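Local coordinates for protein methyltransferase (Bacteroides thetaiotaomicron, PDB 3FQ6) that probably forms part of an S-adenosylmethionine-dependent methyltransferase of the tetrapyrrole methylase family, at residues A[30-35]-A[59-64]; A[70-75]-A[91-96]. One frame throughout, in Å; residues are numbered along the deposited sequence.

Contact 1: A[30-35]-A[59-64]; sequences KGRQTR and LTQFAE. With SO4 (sulfate ion), chain C.
The guanidinium of Arg-32 and the amide of Gln-61 meet edge-on: the amide oxygen comes up at the NE edge, within the guanidinium plane, and the amide lies over neither face. Arg-32 NE donates to Gln-61 OE1 at 3.1 Å with an N-H...O angle of 161°, a nearly straight bond. The two planes stand 31° apart, and NE approaches the oxygen tilted out of the carbonyl plane. Arg-32 NH1 adds a weak, more bent bond to the same Gln-61 OE1 at 3.4 Å, so two N-H groups share one acceptor. With CG anti to the backbone N (chi1 -176°) and the chain extended as far as NE, Arg-32 reaches across to helix 55-66. Its firmer grip lies elsewhere, since NH2 bonds the carbonyl oxygen of Pro-27. Replacing this arginine with alanine would remove both bonds to Gln-61 OE1 and the one to the Pro-27 carbonyl, and is likely to leave the glutamine amide freer to turn.

At the helix start, a sulfate probably taken from the crystallisation liquor receives Gly-31 N on O2 (2.7 Å), while Thr-34 N (2.8 Å) and Thr-34 OG1 (2.6 Å) converge on O4.

The bridge joins helix 32-39 to helix 55-66 at the surface. Beneath it Gln-61 and Phe-62 rest on Leu-36, and Phe-62 continues inward to Phe-48 of strand 45-50 and Leu-90 of helix 90-99.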
# COMPACT_ATOMS: atom_id res chain seq x y z
N LYS A 30 13.38 13.26 5.01
CA LYS A 30 12.84 13.97 6.18
C LYS A 30 11.38 13.60 6.50
O LYS A 30 10.56 13.44 5.58
CB LYS A 30 13.01 15.49 6.00
CG LYS A 30 12.91 15.96 4.54
CD LYS A 30 14.08 16.87 4.15
CE LYS A 30 15.37 16.06 4.02
NZ LYS A 30 16.63 16.89 3.87
N GLY A 31 11.07 13.40 7.78
CA GLY A 31 9.70 13.13 8.23
C GLY A 31 9.04 11.82 7.82
O GLY A 31 7.87 11.57 8.16
N ARG A 32 9.77 10.96 7.11
CA ARG A 32 9.24 9.64 6.74
C ARG A 32 8.97 8.67 7.90
O ARG A 32 7.91 8.04 7.98
CB ARG A 32 10.17 8.96 5.75
CG ARG A 32 9.60 7.63 5.26
CD ARG A 32 10.64 6.89 4.45
NE ARG A 32 10.09 5.76 3.70
CZ ARG A 32 9.35 5.86 2.60
NH1 ARG A 32 8.94 4.77 1.98
NH2 ARG A 32 9.03 7.04 2.10
N GLN A 33 9.96 8.53 8.78
CA GLN A 33 9.95 7.56 9.86
C GLN A 33 8.92 8.00 10.88
O GLN A 33 8.23 7.16 11.46
CB GLN A 33 11.35 7.46 10.48
CG GLN A 33 11.47 6.40 11.56
CD GLN A 33 12.76 6.47 12.35
OE1 GLN A 33 13.34 7.55 12.57
NE2 GLN A 33 13.21 5.31 12.81
N THR A 34 8.84 9.32 11.08
CA THR A 34 7.81 9.96 11.87
C THR A 34 6.42 9.51 11.42
O THR A 34 5.58 9.15 12.26
CB THR A 34 7.93 11.47 11.74
OG1 THR A 34 9.08 11.89 12.46
CG2 THR A 34 6.72 12.19 12.29
N ARG A 35 6.17 9.54 10.11
CA ARG A 35 4.88 9.13 9.56
C ARG A 35 4.70 7.63 9.84
O ARG A 35 3.66 7.18 10.34
CB ARG A 35 4.74 9.43 8.05
CG ARG A 35 4.81 10.92 7.61
CD ARG A 35 3.64 11.78 8.01
NE ARG A 35 2.39 11.06 7.86
CZ ARG A 35 1.51 10.83 8.84
NH1 ARG A 35 1.72 11.32 10.06
NH2 ARG A 35 0.41 10.13 8.60
N LEU A 59 7.07 -1.73 0.50
CA LEU A 59 6.42 -2.93 1.04
C LEU A 59 7.31 -3.63 2.08
O LEU A 59 6.80 -4.20 3.04
CB LEU A 59 6.07 -3.91 -0.06
CG LEU A 59 5.12 -3.42 -1.13
CD1 LEU A 59 4.93 -4.51 -2.20
CD2 LEU A 59 3.80 -3.01 -0.47
N THR A 60 8.63 -3.56 1.89
CA THR A 60 9.58 -4.17 2.82
C THR A 60 9.60 -3.38 4.13
O THR A 60 9.43 -3.92 5.21
CB THR A 60 10.96 -4.22 2.17
OG1 THR A 60 10.84 -4.93 0.93
CG2 THR A 60 11.98 -4.92 3.07
N GLN A 61 9.78 -2.08 4.02
CA GLN A 61 9.66 -1.21 5.17
C GLN A 61 8.32 -1.33 5.90
O GLN A 61 8.31 -1.25 7.13
CB GLN A 61 9.85 0.21 4.73
CG GLN A 61 10.38 1.06 5.78
CD GLN A 61 10.92 2.32 5.21
OE1 GLN A 61 10.57 2.72 4.10
NE2 GLN A 61 11.78 2.98 5.98
N PHE A 62 7.22 -1.49 5.16
CA PHE A 62 5.90 -1.74 5.77
C PHE A 62 5.87 -3.04 6.57
O PHE A 62 5.25 -3.09 7.63
CB PHE A 62 4.76 -1.77 4.71
CG PHE A 62 4.31 -0.40 4.20
CD1 PHE A 62 4.96 0.79 4.60
CD2 PHE A 62 3.30 -0.31 3.26
CE1 PHE A 62 4.57 2.05 4.10
CE2 PHE A 62 2.89 0.93 2.76
CZ PHE A 62 3.52 2.11 3.17
N ALA A 63 6.53 -4.10 6.09
CA ALA A 63 6.57 -5.30 6.90
C ALA A 63 7.34 -5.01 8.20
O ALA A 63 6.94 -5.47 9.27
CB ALA A 63 7.15 -6.47 6.14
N GLU A 64 8.38 -4.19 8.11
CA GLU A 64 9.21 -3.83 9.27
C GLU A 64 8.29 -3.17 10.32
O GLU A 64 8.22 -3.59 11.47
CB GLU A 64 10.22 -2.79 8.79
CG GLU A 64 11.66 -2.88 9.15
CD GLU A 64 12.46 -1.82 8.38
OE1 GLU A 64 12.75 -0.74 8.94
OE2 GLU A 64 12.76 -2.04 7.18
S SO4 C . 12.27 11.45 10.52
O1 SO4 C . 12.76 11.39 11.89
O2 SO4 C . 12.57 12.76 9.95
O3 SO4 C . 12.83 10.37 9.71
O4 SO4 C . 10.82 11.31 10.60

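Contact 2: A[70-75]-A[91-96]; sequences RQATVS and AELIEH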
# COMPACT_ATOMS: atom_id res chain seq x y z
N ARG A 70 0.44 -8.42 7.94
CA ARG A 70 -0.55 -7.39 7.71
C ARG A 70 -1.13 -7.56 6.30
O ARG A 70 -0.40 -7.82 5.35
CB ARG A 70 0.05 -5.99 7.91
CG ARG A 70 -1.02 -4.87 7.98
CD ARG A 70 -1.91 -4.87 9.27
NE ARG A 70 -1.11 -4.46 10.41
CZ ARG A 70 -0.95 -3.21 10.85
NH1 ARG A 70 -0.13 -3.02 11.87
NH2 ARG A 70 -1.58 -2.18 10.29
N GLN A 71 -2.44 -7.44 6.18
CA GLN A 71 -3.07 -7.58 4.89
C GLN A 71 -2.96 -6.25 4.13
O GLN A 71 -3.05 -5.15 4.73
CB GLN A 71 -4.53 -8.01 5.06
CG GLN A 71 -4.70 -9.49 5.34
CD GLN A 71 -4.34 -10.37 4.14
OE1 GLN A 71 -4.73 -10.08 2.99
NE2 GLN A 71 -3.58 -11.43 4.39
N ALA A 72 -2.74 -6.36 2.83
CA ALA A 72 -2.76 -5.22 1.94
C ALA A 72 -3.17 -5.60 0.51
O ALA A 72 -3.20 -6.79 0.14
CB ALA A 72 -1.39 -4.46 1.95
N THR A 73 -3.49 -4.58 -0.28
CA THR A 73 -3.61 -4.76 -1.73
C THR A 73 -2.80 -3.72 -2.49
O THR A 73 -2.55 -2.57 -1.98
CB THR A 73 -5.08 -4.71 -2.23
OG1 THR A 73 -5.51 -3.36 -2.25
CG2 THR A 73 -6.01 -5.50 -1.32
N VAL A 74 -2.38 -4.10 -3.70
CA VAL A 74 -1.63 -3.18 -4.61
C VAL A 74 -2.41 -3.14 -5.89
O VAL A 74 -2.74 -4.20 -6.47
CB VAL A 74 -0.16 -3.69 -4.89
CG1 VAL A 74 0.54 -2.81 -5.89
CG2 VAL A 74 0.68 -3.83 -3.59
N SER A 75 -2.73 -1.93 -6.33
CA SER A 75 -3.39 -1.74 -7.59
C SER A 75 -2.43 -1.00 -8.48
O SER A 75 -1.84 0.00 -8.07
CB SER A 75 -4.64 -0.90 -7.39
OG SER A 75 -5.52 -1.64 -6.58
N ALA A 91 4.13 -10.01 3.47
CA ALA A 91 5.17 -10.99 3.06
C ALA A 91 4.89 -11.59 1.69
O ALA A 91 5.82 -11.79 0.91
CB ALA A 91 5.38 -12.13 4.08
N GLU A 92 3.62 -11.85 1.40
CA GLU A 92 3.25 -12.38 0.07
C GLU A 92 3.37 -11.33 -0.98
O GLU A 92 3.62 -11.66 -2.12
CB GLU A 92 1.85 -12.92 0.01
CG GLU A 92 1.65 -14.16 0.84
CD GLU A 92 0.19 -14.43 1.09
OE1 GLU A 92 -0.58 -13.48 1.37
OE2 GLU A 92 -0.21 -15.61 1.02
N LEU A 93 3.21 -10.07 -0.60
CA LEU A 93 3.23 -8.96 -1.54
C LEU A 93 4.66 -8.69 -1.92
O LEU A 93 4.94 -8.48 -3.08
CB LEU A 93 2.58 -7.71 -0.95
CG LEU A 93 1.14 -7.25 -1.31
CD1 LEU A 93 0.30 -8.24 -2.05
CD2 LEU A 93 0.41 -6.81 -0.07
N ILE A 94 5.56 -8.74 -0.95
CA ILE A 94 7.01 -8.60 -1.19
C ILE A 94 7.54 -9.76 -2.05
O ILE A 94 8.33 -9.52 -2.98
CB ILE A 94 7.75 -8.55 0.16
CG1 ILE A 94 7.42 -7.26 0.94
CG2 ILE A 94 9.25 -8.81 0.02
CD1 ILE A 94 7.71 -7.40 2.47
N GLU A 95 7.11 -10.99 -1.79
CA GLU A 95 7.48 -12.09 -2.70
C GLU A 95 6.99 -11.79 -4.09
O GLU A 95 7.68 -12.03 -5.06
CB GLU A 95 6.93 -13.44 -2.26
CG GLU A 95 7.90 -14.24 -1.42
CD GLU A 95 9.23 -14.53 -2.14
OE1 GLU A 95 9.20 -14.95 -3.33
OE2 GLU A 95 10.30 -14.34 -1.50
N HIS A 96 5.79 -11.24 -4.19
CA HIS A 96 5.22 -11.02 -5.51
C HIS A 96 6.03 -10.01 -6.30
O HIS A 96 6.29 -10.21 -7.47
CB HIS A 96 3.77 -10.55 -5.42
CG HIS A 96 3.15 -10.35 -6.76
ND1 HIS A 96 2.39 -11.32 -7.38
CD2 HIS A 96 3.23 -9.32 -7.63
CE1 HIS A 96 2.02 -10.89 -8.57
NE2 HIS A 96 2.52 -9.67 -8.74
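Leu-93 reaches from its helix to strand 71-75 and meets Ala-72 and Val-74, on either side of Thr-73, whose side chain points away from the helix. From the helix backbone its CB points toward the strand. CG, the next atom, lies 4.1 Å from Val-74 CG2, the methyl that sits beside the valine's backbone N; the two side chains run past each other in opposite directions. Of the two branches, CD2 makes the closest approach, 3.6 Å from Ala-72 CB, and it also lies 3.6 Å from Ala-72 O, so this methyl rests against both the side chain and the peptide of the alanine. The leucine's torsions are unusual: chi1 is -101° and chi2 11°, which nearly eclipses CD1 with CA, a strained shape that may partly reflect the fit of the model. No hydrogen bond joins the segments; the side-chain contacts are apolar and buried.

Leu-93 also touches Val-86 of strand 83-87, while Ala-72 and Val-74 reach Leu-110 and Ile-106 of strand 105-110. The axes of helix segment 91-96 and strand segment 71-75 run 32° apart in direction and approach to 9.0 Å. This is the layered packing of an alpha/beta fold: helix 90-99 follows the antiparallel pair 71-77 and 83-87 and folds back over one face of the mixed sheet.

In the fold
Contact 1 is a surface contact between two helices, made by polar side chains alone, whereas contact 2 is buried and sets a helix on the sheet through methyl groups without any hydrogen bond. No segment is shared, but helix 55-66 of contact 1 leads directly along the chain into strand 71-77 of contact 2, and the two centres lie about 15 Å apart. They also touch through the helices: Ile-94 CD1 packs 3.4 Å from Leu-59 O and 3.8 Å from Ala-63 CB. Helix 55-66 thus has helix 32-39 as one neighbour, bridged by a polar pair, and helix 90-99 as another, met by apolar packing of Ile-94 against Leu-59 and Ala-63.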